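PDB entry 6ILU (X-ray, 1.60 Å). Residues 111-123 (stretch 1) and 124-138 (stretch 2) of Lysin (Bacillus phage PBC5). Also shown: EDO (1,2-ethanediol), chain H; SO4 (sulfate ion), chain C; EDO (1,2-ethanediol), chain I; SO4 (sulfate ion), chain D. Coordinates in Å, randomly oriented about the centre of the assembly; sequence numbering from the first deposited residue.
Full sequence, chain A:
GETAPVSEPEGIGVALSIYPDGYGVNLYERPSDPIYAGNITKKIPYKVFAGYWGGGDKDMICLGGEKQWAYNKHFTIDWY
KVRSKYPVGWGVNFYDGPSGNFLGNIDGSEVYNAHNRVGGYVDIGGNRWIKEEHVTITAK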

# COMPACT_ATOMS: atom_id res chain seq x y z
N VAL A 111 -0.04 9.76 11.81
CA VAL A 111 -0.61 9.37 10.51
C VAL A 111 0.29 8.29 9.88
O VAL A 111 1.52 8.42 9.93
CB VAL A 111 -0.72 10.57 9.57
CG1 VAL A 111 -1.33 10.16 8.22
CG2 VAL A 111 -1.50 11.71 10.26
N TYR A 112 -0.30 7.25 9.30
CA TYR A 112 0.48 6.17 8.69
C TYR A 112 0.24 6.05 7.21
O TYR A 112 -0.77 6.53 6.70
CB TYR A 112 0.15 4.82 9.34
CG TYR A 112 0.29 4.86 10.84
CD1 TYR A 112 -0.80 5.17 11.66
CD2 TYR A 112 1.52 4.60 11.42
CE1 TYR A 112 -0.64 5.23 13.06
CE2 TYR A 112 1.70 4.66 12.82
CZ TYR A 112 0.59 4.97 13.61
OH TYR A 112 0.74 5.04 14.97
N ASN A 113 1.19 5.43 6.50
CA ASN A 113 0.91 5.04 5.11
C ASN A 113 0.29 3.66 5.07
O ASN A 113 0.73 2.75 5.80
CB ASN A 113 2.19 5.04 4.27
CG ASN A 113 2.72 6.42 4.01
OD1 ASN A 113 2.00 7.40 4.02
ND2 ASN A 113 4.02 6.50 3.76
N ALA A 114 -0.74 3.48 4.22
CA ALA A 114 -1.35 2.16 3.98
C ALA A 114 -0.33 1.27 3.27
O ALA A 114 0.08 1.62 2.16
CB ALA A 114 -2.58 2.33 3.11
N HIS A 115 0.07 0.15 3.89
CA HIS A 115 1.04 -0.77 3.28
C HIS A 115 0.40 -1.97 2.58
O HIS A 115 1.03 -2.58 1.70
CB HIS A 115 2.03 -1.30 4.33
CG HIS A 115 3.08 -0.30 4.70
ND1 HIS A 115 2.78 0.87 5.36
CD2 HIS A 115 4.42 -0.33 4.56
CE1 HIS A 115 3.90 1.54 5.59
NE2 HIS A 115 4.91 0.85 5.10
N ASN A 116 -0.86 -2.28 2.96
CA ASN A 116 -1.62 -3.36 2.32
C ASN A 116 -2.99 -3.32 2.96
O ASN A 116 -3.14 -2.79 4.06
CB ASN A 116 -0.94 -4.76 2.50
CG ASN A 116 -0.02 -5.10 1.35
OD1 ASN A 116 -0.41 -4.94 0.19
ND2 ASN A 116 1.16 -5.67 1.63
N ARG A 117 -3.99 -3.88 2.28
CA ARG A 117 -5.35 -3.96 2.83
C ARG A 117 -5.92 -5.30 2.44
O ARG A 117 -5.99 -5.65 1.23
CB ARG A 117 -6.28 -2.86 2.27
CG ARG A 117 -6.00 -1.48 2.71
CD ARG A 117 -6.82 -0.56 1.83
NE ARG A 117 -8.23 -0.48 2.23
CZ ARG A 117 -9.08 0.40 1.69
NH1 ARG A 117 -8.69 1.23 0.71
NH2 ARG A 117 -10.33 0.45 2.15
N VAL A 118 -6.36 -6.06 3.45
CA VAL A 118 -6.84 -7.43 3.28
C VAL A 118 -7.96 -7.70 4.27
O VAL A 118 -7.77 -7.46 5.47
CB VAL A 118 -5.73 -8.50 3.56
CG1 VAL A 118 -6.25 -9.87 3.35
CG2 VAL A 118 -4.50 -8.23 2.68
N GLY A 119 -9.10 -8.20 3.80
CA GLY A 119 -10.09 -8.73 4.74
C GLY A 119 -10.62 -7.76 5.77
O GLY A 119 -11.02 -8.18 6.87
N GLY A 120 -10.69 -6.48 5.40
CA GLY A 120 -11.20 -5.47 6.32
C GLY A 120 -10.17 -4.94 7.30
O GLY A 120 -10.55 -4.28 8.31
N TYR A 121 -8.90 -5.22 7.04
CA TYR A 121 -7.81 -4.72 7.89
C TYR A 121 -6.81 -4.00 7.02
O TYR A 121 -6.59 -4.42 5.87
CB TYR A 121 -7.05 -5.86 8.58
CG TYR A 121 -7.85 -6.52 9.71
CD1 TYR A 121 -7.43 -6.37 11.02
CD2 TYR A 121 -8.94 -7.34 9.42
CE1 TYR A 121 -8.16 -6.98 12.05
CE2 TYR A 121 -9.68 -7.92 10.47
CZ TYR A 121 -9.24 -7.74 11.76
OH TYR A 121 -9.90 -8.32 12.82
N VAL A 122 -6.14 -3.01 7.60
CA VAL A 122 -5.08 -2.29 6.89
C VAL A 122 -3.78 -2.38 7.67
O VAL A 122 -3.76 -2.30 8.90
CB VAL A 122 -5.51 -0.81 6.64
CG1 VAL A 122 -5.89 -0.02 7.97
CG2 VAL A 122 -4.41 -0.04 5.84
N ASP A 123 -2.69 -2.64 6.94
CA ASP A 123 -1.36 -2.70 7.50
C ASP A 123 -0.81 -1.29 7.51
O ASP A 123 -0.65 -0.68 6.44
CB ASP A 123 -0.48 -3.68 6.66
CG ASP A 123 0.91 -3.88 7.21
OD1 ASP A 123 1.26 -3.32 8.27
OD2 ASP A 123 1.69 -4.60 6.53
N ILE A 124 -0.48 -0.77 8.70
CA ILE A 124 0.10 0.57 8.77
C ILE A 124 1.64 0.57 8.75
O ILE A 124 2.28 1.59 8.99
CB ILE A 124 -0.36 1.32 10.06
CG1 ILE A 124 -0.06 0.47 11.30
CG2 ILE A 124 -1.84 1.62 9.91
CD1 ILE A 124 -0.11 1.27 12.68
N GLY A 125 2.21 -0.59 8.44
CA GLY A 125 3.65 -0.75 8.33
C GLY A 125 4.20 -1.45 9.55
O GLY A 125 3.65 -1.33 10.65
N GLY A 126 5.25 -2.23 9.35
CA GLY A 126 5.80 -3.00 10.45
C GLY A 126 4.94 -4.20 10.81
O GLY A 126 5.01 -4.67 11.93
N ASN A 127 4.12 -4.66 9.86
CA ASN A 127 3.23 -5.80 10.07
C ASN A 127 2.25 -5.56 11.23
O ASN A 127 2.18 -6.34 12.19
CB ASN A 127 3.96 -7.10 10.37
CG ASN A 127 3.02 -8.31 10.25
OD1 ASN A 127 2.33 -8.46 9.22
ND2 ASN A 127 3.00 -9.20 11.28
N ARG A 128 1.58 -4.43 11.15
CA ARG A 128 0.62 -4.00 12.17
C ARG A 128 -0.71 -3.74 11.51
O ARG A 128 -0.85 -2.77 10.74
CB ARG A 128 1.13 -2.73 12.87
CG ARG A 128 2.41 -3.00 13.64
CD ARG A 128 2.87 -1.69 14.36
NE ARG A 128 3.18 -0.67 13.34
CZ ARG A 128 3.34 0.64 13.60
NH1 ARG A 128 3.22 1.09 14.84
NH2 ARG A 128 3.61 1.48 12.58
N TRP A 129 -1.65 -4.64 11.78
CA TRP A 129 -2.93 -4.66 11.03
C TRP A 129 -4.05 -4.15 11.93
O TRP A 129 -4.27 -4.69 13.03
CB TRP A 129 -3.25 -6.06 10.55
CG TRP A 129 -2.23 -6.54 9.57
CD1 TRP A 129 -0.98 -7.07 9.84
CD2 TRP A 129 -2.39 -6.60 8.14
NE1 TRP A 129 -0.35 -7.42 8.66
CE2 TRP A 129 -1.21 -7.16 7.61
CE3 TRP A 129 -3.43 -6.22 7.27
CZ2 TRP A 129 -1.03 -7.36 6.23
CZ3 TRP A 129 -3.24 -6.42 5.88
CH2 TRP A 129 -2.05 -6.99 5.39
N ILE A 130 -4.76 -3.13 11.46
CA ILE A 130 -5.89 -2.50 12.19
C ILE A 130 -7.20 -2.70 11.44
O ILE A 130 -7.25 -2.60 10.22
CB ILE A 130 -5.60 -0.97 12.35
CG1 ILE A 130 -4.32 -0.80 13.19
CG2 ILE A 130 -6.84 -0.20 12.95
CD1 ILE A 130 -3.86 0.68 13.45
N LYS A 131 -8.28 -2.92 12.17
CA LYS A 131 -9.58 -3.03 11.52
C LYS A 131 -9.92 -1.71 10.85
O LYS A 131 -9.80 -0.64 11.48
CB LYS A 131 -10.67 -3.35 12.54
CG LYS A 131 -10.60 -4.75 13.10
CD LYS A 131 -11.70 -5.00 14.13
CE LYS A 131 -11.45 -6.27 14.93
NZ LYS A 131 -12.46 -6.36 16.01
N GLU A 132 -10.41 -1.78 9.62
CA GLU A 132 -10.65 -0.53 8.90
C GLU A 132 -11.76 0.30 9.54
O GLU A 132 -11.82 1.51 9.30
CB GLU A 132 -11.00 -0.79 7.43
CG GLU A 132 -9.77 -1.37 6.68
CD GLU A 132 -9.91 -1.44 5.17
OE1 GLU A 132 -10.95 -1.02 4.62
OE2 GLU A 132 -8.94 -1.94 4.55
N GLU A 133 -12.64 -0.35 10.32
CA GLU A 133 -13.73 0.39 10.98
C GLU A 133 -13.18 1.45 11.94
O GLU A 133 -13.90 2.38 12.29
CB GLU A 133 -14.68 -0.55 11.72
CG GLU A 133 -14.10 -1.19 12.92
CD GLU A 133 -14.94 -2.33 13.45
OE1 GLU A 133 -15.53 -2.17 14.53
OE2 GLU A 133 -15.02 -3.38 12.78
N HIS A 134 -11.93 1.30 12.39
CA HIS A 134 -11.41 2.24 13.39
C HIS A 134 -10.61 3.40 12.80
O HIS A 134 -10.17 4.29 13.53
CB HIS A 134 -10.51 1.50 14.38
CG HIS A 134 -11.25 0.48 15.21
ND1 HIS A 134 -12.41 0.78 15.89
CD2 HIS A 134 -10.96 -0.81 15.50
CE1 HIS A 134 -12.83 -0.30 16.53
NE2 HIS A 134 -11.95 -1.27 16.33
N VAL A 135 -10.41 3.38 11.49
CA VAL A 135 -9.56 4.39 10.86
C VAL A 135 -10.18 4.96 9.61
O VAL A 135 -11.08 4.37 9.03
CB VAL A 135 -8.18 3.78 10.47
CG1 VAL A 135 -7.36 3.44 11.74
CG2 VAL A 135 -8.36 2.57 9.51
N THR A 136 -9.71 6.14 9.18
CA THR A 136 -9.96 6.61 7.84
C THR A 136 -8.74 6.29 6.97
O THR A 136 -7.60 6.31 7.45
CB THR A 136 -10.24 8.12 7.78
OG1 THR A 136 -9.20 8.85 8.45
CG2 THR A 136 -11.61 8.46 8.50
N ILE A 137 -9.00 6.00 5.69
CA ILE A 137 -7.94 5.71 4.71
C ILE A 137 -8.23 6.62 3.55
O ILE A 137 -9.25 6.44 2.89
CB ILE A 137 -7.96 4.24 4.24
CG1 ILE A 137 -7.78 3.28 5.42
CG2 ILE A 137 -6.90 3.99 3.09
CD1 ILE A 137 -7.98 1.78 5.06
N THR A 138 -7.41 7.65 3.36
CA THR A 138 -7.77 8.71 2.41
C THR A 138 -6.59 9.07 1.51
O THR A 138 -5.46 8.72 1.82
CB THR A 138 -8.25 9.99 3.15
OG1 THR A 138 -7.25 10.41 4.06
CG2 THR A 138 -9.58 9.74 3.93
C1 EDO H . 4.79 -3.98 5.70
O1 EDO H . 4.23 -4.20 7.00
C2 EDO H . 6.28 -3.69 5.78
O2 EDO H . 6.61 -2.87 6.91
S SO4 C . -10.72 -4.29 17.92
O1 SO4 C . -10.76 -5.74 17.96
O2 SO4 C . -9.69 -3.78 17.03
O3 SO4 C . -12.07 -3.90 17.44
O4 SO4 C . -10.48 -3.79 19.26
C1 EDO I . 4.20 4.86 15.69
O1 EDO I . 3.12 3.92 15.94
C2 EDO I . 5.39 4.22 14.98
O2 EDO I . 5.13 3.86 13.60
S SO4 D . 5.66 9.54 2.18
O1 SO4 D . 5.96 8.71 1.01
O2 SO4 D . 6.77 10.46 2.41
O3 SO4 D . 5.46 8.71 3.37
O4 SO4 D . 4.45 10.33 1.96
O HOH W 1 3.26 4.06 7.92
O HOH W 2 -9.45 -4.58 3.55

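The contact is built on an antiparallel pairing of strand 121-123 with strand 129-131, and its first rule is that backbone polarity is paid for in pairs. V122 N donates to I130 O and I130 N to V122 O, both at 2.9 Å; beyond them, E132 N reaches G120 O at 2.8 Å. G120 belongs to the type I' turn from V118 to Y121, where its backbone angles would jam a CB against the preceding carbonyl.

The connection between the strands is organised by D123. Its OD1 accepts from G125 N (2.9 Å) and R128 N (3.1 Å), while D123 OD2 accepts from O1 of the chain H ethanediol (2.6 Å), probably from the crystallisation liquor; in this crystal both carboxylate oxygens are satisfied. The same side chain lays its CB over the face of W129, 3.6 Å from the centroid of the six-membered ring. On the sheet, W129 shares a face with D123, Y121 and K131, its indole nitrogen NE1 satisfied by N127 OD1 at 2.9 Å.

On the opposite face V122 packs its CG1 against V135 CG2 (3.9 Å) and its CB against I137 CD1 (3.9 Å). I137 CD1 also covers a face of the R117 guanidinium, while E132 meets the guanidinium at its edge in a two-pronged salt bridge: R117 NE to E132 OE2 at 2.8 Å and R117 NH2 to E132 OE1 at 2.9 Å. A water donates to E132 OE2 and accepts from G120 N, tying the carboxylate to the turn.

At the other end, I124 CD1 sits over the Y112 ring, 3.7 Å from its centroid. H115 ND1 donates to N113 O (2.8 Å), and its ring receives G125 CA 3.5 Å from the centroid; a CB on G125 would clash with H115 CE1. Finally, R128 NE donates to G125 O at 2.8 Å, satisfying the carbonyl of a buried residue.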